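Local coordinates for protein alpha-1,2-mannosidase (Bacteroides thetaiotaomicron, PDB 2WW2) that hydrolyses alpha-mannosides with inversion at the anomeric carbon, as a calcium-dependent mannosidase of glycoside hydrolase family 92, at residues Thr45-Gly49 with His93-Leu97; Gln411-Arg415 with Gly423-Phe427; Tyr430-Tyr435 with Lys477-Asn483. All coordinates share one frame; numbering follows the deposited sequence.

Contact 1: Thr45-Gly49 with His93-Leu97; sequences TGENG and HKERL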
ATOM      1  N   THR A  45      24.297  -9.009  24.858  1.00  6.98           N
ATOM      2  CA  THR A  45      25.081  -8.170  23.940  1.00  8.24           C
ATOM      3  C   THR A  45      24.795  -6.684  24.154  1.00  9.03           C
ATOM      4  O   THR A  45      25.653  -5.835  23.884  1.00  9.70           O
ATOM      5  CB  THR A  45      24.802  -8.512  22.450  1.00  8.31           C
ATOM      6  OG1 THR A  45      23.433  -8.258  22.145  1.00  8.51           O
ATOM      7  CG2 THR A  45      25.066  -9.974  22.185  1.00  7.56           C
ATOM      8  N   GLY A  46      23.593  -6.375  24.628  1.00  9.50           N
ATOM      9  CA  GLY A  46      23.176  -4.978  24.816  1.00 10.15           C
ATOM     10  C   GLY A  46      23.756  -4.394  26.106  1.00 10.58           C
ATOM     11  O   GLY A  46      24.205  -5.133  26.981  1.00 10.01           O
ATOM     12  N   GLU A  47      23.765  -3.067  26.218  1.00  9.83           N
ATOM     13  CA  GLU A  47      24.229  -2.420  27.446  1.00 10.11           C
ATOM     14  C   GLU A  47      23.351  -2.813  28.625  1.00  8.99           C
ATOM     15  O   GLU A  47      22.178  -3.108  28.433  1.00  9.26           O
ATOM     16  CB  GLU A  47      24.150  -0.897  27.298  1.00  9.89           C
ATOM     17  CG  GLU A  47      25.277  -0.294  26.520  1.00 13.31           C
ATOM     18  CD  GLU A  47      25.281   1.234  26.615  1.00 18.68           C
ATOM     19  OE1 GLU A  47      24.472   1.814  27.383  1.00 19.90           O
ATOM     20  OE2 GLU A  47      26.095   1.846  25.912  1.00 22.01           O
ATOM     21  N   ASN A  48      23.890  -2.752  29.842  1.00  8.34           N
ATOM     22  CA  ASN A  48      23.050  -2.829  31.023  1.00  8.58           C
ATOM     23  C   ASN A  48      21.947  -1.787  30.877  1.00  8.87           C
ATOM     24  O   ASN A  48      22.224  -0.648  30.485  1.00  9.01           O
ATOM     25  CB  ASN A  48      23.836  -2.504  32.311  1.00  7.42           C
ATOM     26  CG  ASN A  48      24.773  -3.640  32.755  1.00  9.33           C
ATOM     27  OD1 ASN A  48      24.962  -4.629  32.041  1.00  7.44           O
ATOM     28  ND2 ASN A  48      25.342  -3.498  33.953  1.00  8.19           N
ATOM     29  N   GLY A  49      20.720  -2.161  31.219  1.00  8.86           N
ATOM     30  CA  GLY A  49      19.598  -1.230  31.155  1.00  9.23           C
ATOM     31  C   GLY A  49      18.774  -1.318  29.882  1.00  9.75           C
ATOM     32  O   GLY A  49      17.619  -0.897  29.846  1.00  9.38           O
ATOM     33  N   HIS A  93      30.118  -2.566  32.203  1.00  9.20           N
ATOM     34  CA  HIS A  93      29.400  -3.129  31.061  1.00  9.85           C
ATOM     35  C   HIS A  93      29.682  -2.354  29.757  1.00 10.70           C
ATOM     36  O   HIS A  93      29.589  -2.914  28.669  1.00 10.99           O
ATOM     37  CB  HIS A  93      27.891  -3.169  31.339  1.00  8.85           C
ATOM     38  CG  HIS A  93      27.220  -1.827  31.248  1.00  9.16           C
ATOM     39  ND1 HIS A  93      27.209  -0.919  32.288  1.00 12.05           N
ATOM     40  CD2 HIS A  93      26.550  -1.236  30.230  1.00  6.93           C
ATOM     41  CE1 HIS A  93      26.532   0.163  31.928  1.00  6.70           C
ATOM     42  NE2 HIS A  93      26.130  -0.002  30.679  1.00 10.79           N
ATOM     43  N   LYS A  94      30.026  -1.067  29.874  1.00 11.91           N
ATOM     44  CA  LYS A  94      30.305  -0.227  28.706  1.00 12.70           C
ATOM     45  C   LYS A  94      31.578  -0.648  28.011  1.00 12.73           C
ATOM     46  O   LYS A  94      31.754  -0.357  26.839  1.00 12.55           O
ATOM     47  CB  LYS A  94      30.454   1.236  29.123  1.00 13.37           C
ATOM     48  CG  LYS A  94      29.226   1.814  29.816  1.00 16.05           C
ATOM     49  CD  LYS A  94      28.378   2.619  28.849  1.00 20.91           C
ATOM     50  CE  LYS A  94      27.357   3.473  29.597  1.00 24.02           C
ATOM     51  NZ  LYS A  94      26.385   4.094  28.646  1.00 28.35           N
ATOM     52  N   GLU A  95      32.463  -1.323  28.742  1.00 13.01           N
ATOM     53  CA  GLU A  95      33.771  -1.717  28.235  1.00 13.96           C
ATOM     54  C   GLU A  95      33.990  -3.230  28.070  1.00 13.20           C
ATOM     55  O   GLU A  95      34.983  -3.626  27.462  1.00 12.64           O
ATOM     56  CB  GLU A  95      34.877  -1.185  29.152  1.00 14.58           C
ATOM     57  CG  GLU A  95      35.016   0.308  29.112  1.00 20.87           C
ATOM     58  CD  GLU A  95      36.321   0.741  29.717  1.00 27.21           C
ATOM     59  OE1 GLU A  95      36.427   0.713  30.958  1.00 29.38           O
ATOM     60  OE2 GLU A  95      37.247   1.084  28.947  1.00 31.62           O
ATOM     61  N   ARG A  96      33.107  -4.061  28.632  1.00 12.76           N
ATOM     62  CA  ARG A  96      33.210  -5.510  28.487  1.00 13.17           C
ATOM     63  C   ARG A  96      32.547  -5.896  27.197  1.00 13.00           C
ATOM     64  O   ARG A  96      31.331  -6.101  27.157  1.00 14.34           O
ATOM     65  CB  ARG A  96      32.487  -6.284  29.607  1.00 13.69           C
ATOM     66  CG  ARG A  96      33.108  -6.199  30.955  1.00 14.01           C
ATOM     67  CD  ARG A  96      32.454  -7.179  31.959  1.00 10.86           C
ATOM     68  NE  ARG A  96      31.013  -7.328  31.789  1.00  9.61           N
ATOM     69  CZ  ARG A  96      30.082  -6.672  32.480  1.00  9.92           C
ATOM     70  NH1 ARG A  96      30.418  -5.771  33.417  1.00  8.46           N
ATOM     71  NH2 ARG A  96      28.801  -6.920  32.233  1.00  8.39           N
ATOM     72  N   LEU A  97      33.330  -5.980  26.142  1.00 12.12           N
ATOM     73  CA  LEU A  97      32.799  -6.251  24.820  1.00 13.03           C
ATOM     74  C   LEU A  97      33.713  -7.269  24.187  1.00 12.56           C
ATOM     75  O   LEU A  97      34.804  -6.924  23.770  1.00 14.18           O
ATOM     76  CB  LEU A  97      32.854  -4.984  23.963  1.00 13.04           C
ATOM     77  CG  LEU A  97      31.840  -3.860  24.157  1.00 15.67           C
ATOM     78  CD1 LEU A  97      30.417  -4.343  24.078  1.00 15.67           C
ATOM     79  CD2 LEU A  97      32.119  -3.134  25.454  1.00 21.53           C
TER
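Asn48 lies flat on the imidazole of His93, and this stack is the centre of the contact. The amide and ring planes are only 8° apart. Asn48 CB stands 3.5 Å from the centroid of the His93 ring, almost on the ring normal, in a CH-pi contact. Asn48 OD1 reaches back to 3.3 Å from His93 CB. With chi1 of 75°, His93 CG sits between its own backbone N and carbonyl carbon, which presents one ring face to Asn48. Lys94 CG, from the same loop, lies 3.7 Å above the opposite face, displaced toward the ring's rim, so the imidazole has a carbon on each side. Glu47 adds packing at the ring edge, its CB 3.8 Å from His93 CD2.

One ionic pair joins the loops near the surface. Lys94 NZ meets Glu47 OE1 at 3.2 Å in a salt bridge, approaching from above the carboxylate plane, 41° out of it. The lysine chain is bent at chi2, then runs extended to the glutamate.

The remaining polar links run to neighbours. Asn48 OD1 is held by Gln44 NE2, which helps fix the rotation of the stacked amide. Arg96, whose guanidinium carries His93 CA over one face at 3.5 Å, forms a salt bridge with Asp148 and a hydrogen bond to Arg62 O. The side chain of Arg62 in turn bonds to the carbonyls of both Thr45 and His93, pinning the two loops to strand 60-67. Neither loop is helix or strand: the arrangement is a surface junction of two strand-connecting loops at the rim of the beta-rich N-terminal domain of family 92, a beta-sandwich.

Contact 2: Gln411-Arg415 with Gly423-Phe427; sequences QTQAR and GRDGF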
ATOM      1  N   GLN A 411     -12.640  -6.233  40.519  1.00  7.56           N
ATOM      2  CA  GLN A 411     -11.818  -5.894  39.364  1.00  8.10           C
ATOM      3  C   GLN A 411     -12.624  -5.087  38.325  1.00  8.48           C
ATOM      4  O   GLN A 411     -12.058  -4.305  37.555  1.00  8.78           O
ATOM      5  CB  GLN A 411     -11.252  -7.180  38.740  1.00  7.57           C
ATOM      6  CG  GLN A 411     -10.071  -6.969  37.780  1.00  8.94           C
ATOM      7  CD  GLN A 411      -8.757  -6.734  38.506  1.00 10.62           C
ATOM      8  OE1 GLN A 411      -8.723  -6.583  39.734  1.00 11.25           O
ATOM      9  NE2 GLN A 411      -7.657  -6.720  37.748  1.00  8.53           N
ATOM     10  N   THR A 412     -13.940  -5.264  38.307  1.00  8.19           N
ATOM     11  CA  THR A 412     -14.780  -4.575  37.333  1.00  8.38           C
ATOM     12  C   THR A 412     -15.454  -3.346  37.935  1.00  9.08           C
ATOM     13  O   THR A 412     -16.110  -2.596  37.219  1.00  9.92           O
ATOM     14  CB  THR A 412     -15.918  -5.484  36.826  1.00  8.51           C
ATOM     15  OG1 THR A 412     -16.869  -5.681  37.888  1.00  8.82           O
ATOM     16  CG2 THR A 412     -15.383  -6.840  36.358  1.00  7.54           C
ATOM     17  N   GLN A 413     -15.321  -3.153  39.245  1.00  9.29           N
ATOM     18  CA  GLN A 413     -16.045  -2.080  39.932  1.00 10.04           C
ATOM     19  C   GLN A 413     -15.112  -1.110  40.647  1.00 10.27           C
ATOM     20  O   GLN A 413     -15.547  -0.317  41.495  1.00  9.45           O
ATOM     21  CB  GLN A 413     -17.030  -2.674  40.935  1.00 10.46           C
ATOM     22  CG  GLN A 413     -18.117  -3.493  40.260  1.00 13.08           C
ATOM     23  CD  GLN A 413     -19.074  -2.633  39.451  1.00 17.22           C
ATOM     24  OE1 GLN A 413     -19.181  -2.766  38.227  1.00 19.72           O
ATOM     25  NE2 GLN A 413     -19.759  -1.741  40.127  1.00 15.82           N
ATOM     26  N   ALA A 414     -13.830  -1.184  40.300  1.00  9.87           N
ATOM     27  CA  ALA A 414     -12.822  -0.291  40.852  1.00 10.13           C
ATOM     28  C   ALA A 414     -11.628  -0.236  39.904  1.00  9.79           C
ATOM     29  O   ALA A 414     -11.490  -1.065  39.012  1.00  9.55           O
ATOM     30  CB  ALA A 414     -12.364  -0.773  42.225  1.00 10.04           C
ATOM     31  N   ARG A 415     -10.761   0.746  40.120  1.00  9.65           N
ATOM     32  CA  ARG A 415      -9.536   0.875  39.356  1.00  9.45           C
ATOM     33  C   ARG A 415      -8.455   1.410  40.273  1.00  9.59           C
ATOM     34  O   ARG A 415      -8.722   2.231  41.160  1.00  9.66           O
ATOM     35  CB  ARG A 415      -9.727   1.841  38.180  1.00  9.61           C
ATOM     36  CG  ARG A 415      -8.731   1.613  37.047  1.00  9.62           C
ATOM     37  CD  ARG A 415      -8.406   2.912  36.320  1.00 10.11           C
ATOM     38  NE  ARG A 415      -7.478   3.746  37.080  1.00 10.47           N
ATOM     39  CZ  ARG A 415      -6.969   4.892  36.633  1.00 13.42           C
ATOM     40  NH1 ARG A 415      -7.300   5.346  35.423  1.00 12.44           N
ATOM     41  NH2 ARG A 415      -6.123   5.582  37.394  1.00 12.54           N
ATOM     42  N   GLY A 423      -7.467  -3.177  37.639  1.00  8.27           N
ATOM     43  CA  GLY A 423      -8.901  -2.948  37.799  1.00  7.91           C
ATOM     44  C   GLY A 423      -9.483  -2.587  36.432  1.00  8.14           C
ATOM     45  O   GLY A 423      -8.983  -3.045  35.406  1.00  8.74           O
ATOM     46  N   ARG A 424     -10.514  -1.741  36.411  1.00  8.82           N
ATOM     47  CA  ARG A 424     -11.234  -1.462  35.177  1.00  8.91           C
ATOM     48  C   ARG A 424     -11.282   0.028  34.848  1.00  9.44           C
ATOM     49  O   ARG A 424     -12.129   0.767  35.348  1.00  9.90           O
ATOM     50  CB  ARG A 424     -12.667  -2.019  35.243  1.00  8.55           C
ATOM     51  CG  ARG A 424     -13.473  -1.798  33.947  1.00  8.44           C
ATOM     52  CD  ARG A 424     -14.822  -2.547  33.984  1.00  7.60           C
ATOM     53  NE  ARG A 424     -14.634  -3.965  33.685  1.00  6.97           N
ATOM     54  CZ  ARG A 424     -15.595  -4.780  33.236  1.00  8.15           C
ATOM     55  NH1 ARG A 424     -16.840  -4.333  33.057  1.00  8.21           N
ATOM     56  NH2 ARG A 424     -15.308  -6.046  32.973  1.00  7.47           N
ATOM     57  N   ASP A 425     -10.375   0.465  33.987  1.00  9.53           N
ATOM     58  CA  ASP A 425     -10.371   1.862  33.574  1.00  9.65           C
ATOM     59  C   ASP A 425     -11.694   2.187  32.865  1.00  9.74           C
ATOM     60  O   ASP A 425     -12.108   1.483  31.931  1.00  9.92           O
ATOM     61  CB  ASP A 425      -9.188   2.114  32.634  1.00  8.82           C
ATOM     62  CG  ASP A 425      -8.899   3.593  32.445  1.00 10.90           C
ATOM     63  OD1 ASP A 425      -9.237   4.389  33.353  1.00  9.96           O
ATOM     64  OD2 ASP A 425      -8.327   3.955  31.394  1.00 11.64           O
ATOM     65  N   GLY A 426     -12.351   3.248  33.314  1.00  9.32           N
ATOM     66  CA  GLY A 426     -13.619   3.663  32.719  1.00  9.66           C
ATOM     67  C   GLY A 426     -14.856   2.925  33.210  1.00  9.54           C
ATOM     68  O   GLY A 426     -15.892   2.972  32.558  1.00  9.22           O
ATOM     69  N   PHE A 427     -14.774   2.257  34.359  1.00  9.53           N
ATOM     70  CA  PHE A 427     -15.885   1.384  34.764  1.00 10.22           C
ATOM     71  C   PHE A 427     -17.158   2.176  35.030  1.00 10.40           C
ATOM     72  O   PHE A 427     -18.262   1.689  34.785  1.00  9.96           O
ATOM     73  CB  PHE A 427     -15.522   0.489  35.965  1.00  9.85           C
ATOM     74  CG  PHE A 427     -15.403   1.223  37.250  1.00 11.36           C
ATOM     75  CD1 PHE A 427     -16.508   1.388  38.066  1.00 12.07           C
ATOM     76  CD2 PHE A 427     -14.189   1.763  37.642  1.00 11.83           C
ATOM     77  CE1 PHE A 427     -16.403   2.069  39.254  1.00 14.46           C
ATOM     78  CE2 PHE A 427     -14.076   2.440  38.829  1.00 12.91           C
ATOM     79  CZ  PHE A 427     -15.190   2.596  39.641  1.00 13.73           C
TER
HETATM   80  O   HOH W   1     -18.005  -2.538  35.109  1.00  9.86           O
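Arg415 and Gly423 face each other at a single beta bridge, their CA atoms 4.2 Å apart. The bridge is secured one residue along by Arg424 N, which donates to Ala414 O at 2.9 Å. A side chain on Gly423 would run into Ala414 O and Arg415 CA, so the close approach depends on its bare CA. From the bridge Arg415 runs alongside Asp425, bending at chi2 and chi3. Its NH1 forms a salt bridge with Asp425 OD1 at 3.0 Å, nearly straight (160°), that lies in the guanidinium plane but comes from well above the carboxylate plane. Lys447 takes the other carboxylate oxygen, so Asp425 sits between two positive charges.

The pairing closes a short loop between helix 401-413 and helix 427-433 of the helical catalytic domain; a type II turn from Arg424 to Phe427 ends it, with Gly426 as N-cap of the second helix. Phe427, the first residue of that helix, has CG between its backbone N and carbonyl carbon (chi1 71°), which swings the ring back over the chain leaving the first helix. One face covers the Gln413-Ala414 peptide, Gln413 C lying 3.7 Å above the ring plane, and Phe427 CB touches Thr412 O at 3.4 Å. Beside it Thr412 CB sits 3.6 Å over the centre of the Arg424 guanidinium, whose NH2 forms a salt bridge with Asp455 on helix 444-465.

Contact 3: Tyr430-Tyr435 with Lys477-Asn483; sequences YDKLGY and KAPNYRN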
ATOM      1  N   TYR A 430     -18.750   2.875  31.684  1.00  9.76           N
ATOM      2  CA  TYR A 430     -19.205   1.606  31.103  1.00  9.40           C
ATOM      3  C   TYR A 430     -20.506   1.128  31.759  1.00 10.26           C
ATOM      4  O   TYR A 430     -21.427   0.675  31.072  1.00 10.21           O
ATOM      5  CB  TYR A 430     -18.092   0.575  31.266  1.00  9.61           C
ATOM      6  CG  TYR A 430     -18.403  -0.831  30.812  1.00  8.94           C
ATOM      7  CD1 TYR A 430     -18.124  -1.230  29.512  1.00  8.41           C
ATOM      8  CD2 TYR A 430     -18.937  -1.777  31.698  1.00  9.37           C
ATOM      9  CE1 TYR A 430     -18.373  -2.524  29.095  1.00  9.67           C
ATOM     10  CE2 TYR A 430     -19.185  -3.093  31.283  1.00  8.37           C
ATOM     11  CZ  TYR A 430     -18.901  -3.452  29.979  1.00  9.52           C
ATOM     12  OH  TYR A 430     -19.123  -4.738  29.520  1.00  9.58           O
ATOM     13  N   ASP A 431     -20.570   1.216  33.084  1.00 10.50           N
ATOM     14  CA  ASP A 431     -21.761   0.772  33.816  1.00 11.65           C
ATOM     15  C   ASP A 431     -22.964   1.660  33.484  1.00 12.08           C
ATOM     16  O   ASP A 431     -24.096   1.186  33.389  1.00 11.95           O
ATOM     17  CB  ASP A 431     -21.509   0.770  35.331  1.00 11.92           C
ATOM     18  CG  ASP A 431     -20.644  -0.419  35.788  1.00 14.06           C
ATOM     19  OD1 ASP A 431     -20.492  -1.383  35.021  1.00 14.37           O
ATOM     20  OD2 ASP A 431     -20.125  -0.381  36.916  1.00 16.74           O
ATOM     21  N   LYS A 432     -22.710   2.950  33.301  1.00 11.54           N
ATOM     22  CA  LYS A 432     -23.798   3.896  33.039  1.00 11.96           C
ATOM     23  C   LYS A 432     -24.266   3.849  31.589  1.00 11.67           C
ATOM     24  O   LYS A 432     -25.458   3.900  31.306  1.00 11.43           O
ATOM     25  CB  LYS A 432     -23.348   5.315  33.383  1.00 11.56           C
ATOM     26  CG  LYS A 432     -24.398   6.408  33.081  1.00 13.80           C
ATOM     27  N   LEU A 433     -23.315   3.763  30.667  1.00 10.97           N
ATOM     28  CA  LEU A 433     -23.600   3.990  29.254  1.00 10.53           C
ATOM     29  C   LEU A 433     -23.703   2.716  28.437  1.00 10.41           C
ATOM     30  O   LEU A 433     -24.285   2.728  27.365  1.00 10.28           O
ATOM     31  CB  LEU A 433     -22.495   4.852  28.632  1.00 10.68           C
ATOM     32  CG  LEU A 433     -22.226   6.255  29.158  1.00 10.85           C
ATOM     33  CD1 LEU A 433     -21.027   6.859  28.409  1.00 10.80           C
ATOM     34  CD2 LEU A 433     -23.486   7.141  29.028  1.00 11.88           C
ATOM     35  N   GLY A 434     -23.109   1.625  28.919  1.00 10.21           N
ATOM     36  CA  GLY A 434     -23.058   0.388  28.136  1.00  9.96           C
ATOM     37  C   GLY A 434     -21.809   0.289  27.271  1.00  9.96           C
ATOM     38  O   GLY A 434     -21.649  -0.664  26.482  1.00  9.81           O
ATOM     39  N   TYR A 435     -20.918   1.274  27.403  1.00  9.57           N
ATOM     40  CA  TYR A 435     -19.646   1.274  26.661  1.00  9.78           C
ATOM     41  C   TYR A 435     -18.738   2.299  27.311  1.00  9.64           C
ATOM     42  O   TYR A 435     -19.213   3.168  28.057  1.00  9.63           O
ATOM     43  CB  TYR A 435     -19.850   1.621  25.171  1.00  9.49           C
ATOM     44  CG  TYR A 435     -20.397   3.021  24.962  1.00 10.90           C
ATOM     45  CD1 TYR A 435     -19.545   4.118  24.848  1.00 11.17           C
ATOM     46  CD2 TYR A 435     -21.772   3.248  24.913  1.00 12.86           C
ATOM     47  CE1 TYR A 435     -20.049   5.397  24.685  1.00 12.17           C
ATOM     48  CE2 TYR A 435     -22.280   4.522  24.743  1.00 13.40           C
ATOM     49  CZ  TYR A 435     -21.419   5.591  24.632  1.00 13.81           C
ATOM     50  OH  TYR A 435     -21.933   6.870  24.466  1.00 15.42           O
ATOM     51  N   LYS A 477     -24.445  -7.543  30.533  1.00 11.38           N
ATOM     52  CA  LYS A 477     -23.356  -6.748  29.962  1.00 11.46           C
ATOM     53  C   LYS A 477     -22.611  -7.475  28.834  1.00 11.68           C
ATOM     54  O   LYS A 477     -21.890  -6.848  28.044  1.00 12.51           O
ATOM     55  CB  LYS A 477     -22.375  -6.323  31.058  1.00 12.07           C
ATOM     56  CG  LYS A 477     -23.026  -5.639  32.270  1.00 12.33           C
ATOM     57  CD  LYS A 477     -21.953  -5.405  33.354  1.00 13.88           C
ATOM     58  CE  LYS A 477     -22.557  -5.029  34.709  1.00 18.63           C
ATOM     59  NZ  LYS A 477     -21.523  -4.409  35.583  1.00 20.28           N
ATOM     60  N   ALA A 478     -22.784  -8.790  28.762  1.00 10.52           N
ATOM     61  CA  ALA A 478     -22.119  -9.613  27.758  1.00 10.58           C
ATOM     62  C   ALA A 478     -22.316  -9.097  26.329  1.00 10.44           C
ATOM     63  O   ALA A 478     -21.398  -9.173  25.520  1.00 10.27           O
ATOM     64  CB  ALA A 478     -22.570 -11.088  27.873  1.00  9.83           C
ATOM     65  N   PRO A 479     -23.519  -8.577  26.007  1.00 10.75           N
ATOM     66  CA  PRO A 479     -23.738  -8.049  24.658  1.00 10.56           C
ATOM     67  C   PRO A 479     -23.329  -6.578  24.471  1.00 10.25           C
ATOM     68  O   PRO A 479     -23.733  -5.967  23.490  1.00  9.76           O
ATOM     69  CB  PRO A 479     -25.268  -8.180  24.454  1.00 10.17           C
ATOM     70  CG  PRO A 479     -25.844  -8.558  25.801  1.00 11.51           C
ATOM     71  CD  PRO A 479     -24.747  -8.572  26.824  1.00 10.92           C
ATOM     72  N   ASN A 480     -22.562  -6.011  25.399  1.00 10.55           N
ATOM     73  CA  ASN A 480     -22.220  -4.592  25.318  1.00 10.60           C
ATOM     74  C   ASN A 480     -21.393  -4.289  24.066  1.00 10.94           C
ATOM     75  O   ASN A 480     -21.331  -3.141  23.643  1.00 10.78           O
ATOM     76  CB  ASN A 480     -21.485  -4.099  26.571  1.00 11.14           C
ATOM     77  CG  ASN A 480     -22.439  -3.663  27.680  1.00 11.58           C
ATOM     78  OD1 ASN A 480     -23.639  -3.484  27.451  1.00 10.61           O
ATOM     79  ND2 ASN A 480     -21.903  -3.469  28.884  1.00 12.38           N
ATOM     80  N   TYR A 481     -20.763  -5.307  23.477  1.00 10.28           N
ATOM     81  CA  TYR A 481     -20.065  -5.104  22.204  1.00 10.50           C
ATOM     82  C   TYR A 481     -20.992  -4.488  21.155  1.00 10.94           C
ATOM     83  O   TYR A 481     -20.548  -3.727  20.269  1.00 10.77           O
ATOM     84  CB  TYR A 481     -19.460  -6.410  21.661  1.00  9.92           C
ATOM     85  CG  TYR A 481     -20.472  -7.465  21.278  1.00 10.87           C
ATOM     86  CD1 TYR A 481     -21.010  -7.499  20.001  1.00 11.47           C
ATOM     87  CD2 TYR A 481     -20.894  -8.426  22.196  1.00 10.29           C
ATOM     88  CE1 TYR A 481     -21.938  -8.461  19.639  1.00 11.47           C
ATOM     89  CE2 TYR A 481     -21.835  -9.404  21.847  1.00 10.62           C
ATOM     90  CZ  TYR A 481     -22.351  -9.404  20.567  1.00 11.25           C
ATOM     91  OH  TYR A 481     -23.274 -10.351  20.197  1.00 12.57           O
ATOM     92  N   ARG A 482     -22.272  -4.840  21.221  1.00 11.08           N
ATOM     93  CA  ARG A 482     -23.227  -4.317  20.239  1.00 11.75           C
ATOM     94  C   ARG A 482     -23.355  -2.796  20.281  1.00 11.42           C
ATOM     95  O   ARG A 482     -23.784  -2.171  19.311  1.00 11.48           O
ATOM     96  CB  ARG A 482     -24.614  -4.948  20.425  1.00 12.22           C
ATOM     97  CG  ARG A 482     -24.655  -6.477  20.315  1.00 15.08           C
ATOM     98  CD  ARG A 482     -26.120  -6.935  20.433  1.00 20.29           C
ATOM     99  NE  ARG A 482     -26.321  -8.383  20.527  1.00 26.14           N
ATOM    100  CZ  ARG A 482     -26.379  -9.234  19.491  1.00 29.32           C
ATOM    101  NH1 ARG A 482     -26.211  -8.819  18.235  1.00 27.80           N
ATOM    102  NH2 ARG A 482     -26.609 -10.528  19.718  1.00 30.42           N
ATOM    103  N   ASN A 483     -23.014  -2.198  21.414  1.00 11.05           N
ATOM    104  CA  ASN A 483     -23.246  -0.789  21.607  1.00 10.66           C
ATOM    105  C   ASN A 483     -22.256   0.060  20.815  1.00 10.75           C
ATOM    106  O   ASN A 483     -22.443   1.267  20.682  1.00  9.83           O
ATOM    107  CB  ASN A 483     -23.164  -0.434  23.098  1.00 11.03           C
ATOM    108  CG  ASN A 483     -24.326  -0.989  23.893  1.00 13.15           C
ATOM    109  OD1 ASN A 483     -25.445  -1.071  23.387  1.00 14.71           O
ATOM    110  ND2 ASN A 483     -24.074  -1.374  25.140  1.00 13.71           N
TER
HETATM  111  O   HOH W   2     -22.694  -1.812  31.093  1.00 12.34           O
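The hydroxyl of Tyr430 is gripped by two groups: Asn480 ND2 donates to Tyr430 OH at 3.1 Å, and Asp455 OD2 of helix 444-465 forms a second hydrogen bond. The setting is a helix C-terminus in the helical catalytic domain: helix 427-433 ends at Gly434, with positive phi, against the 3-10 segment that starts at Asn480. Tyr430 CG is anti to the backbone N (chi1 176°), which brings the hydroxyl end beside Asn480, whose amide plane stands 81° from the ring plane. Asn480 ND2 also donates to water 2 at 2.9 Å, and that water donates to Tyr430 O, so one amide nitrogen ties both ends of the tyrosine. A phenylalanine here would probably leave Asn480 ND2 and Asp455 OD2 each without this partner, and the amide freer to turn. Next to this amide, the extended chain of Lys477 passes the edge of the Tyr430 ring, its NZ forming a salt bridge with Asp431 OD1 at 3.2 Å from above the carboxylate plane. Beyond the helix end, Gly434 O accepts from Asn483 ND2 at 2.9 Å, the donor standing 37° above the carbonyl plane while the oxygen lies close to the plane of the Asn483 amide.

From the N terminus the contacts follow in series, none nested or crossing. Contact 1 comes first, joining the loop between strands 40-44 and 60-67 to that between 80-86 and 98-108 in the N-terminal domain, and closing a 43-residue span that includes strands 60-67 and 80-86. Contacts 2 and 3 lie in the catalytic domain, with centres 41 Å and 50 Å from that of contact 1. Contact 2 closes the connection between helices 401-413 and 427-433, with seven residues between its segments. Contact 3 closes a longer one, through helices 444-465 and 468-475. These two touch: Arg424 makes a cation-pi contact with Tyr430, and Asp455 of helix 444-465 binds both residues, linking the two closures.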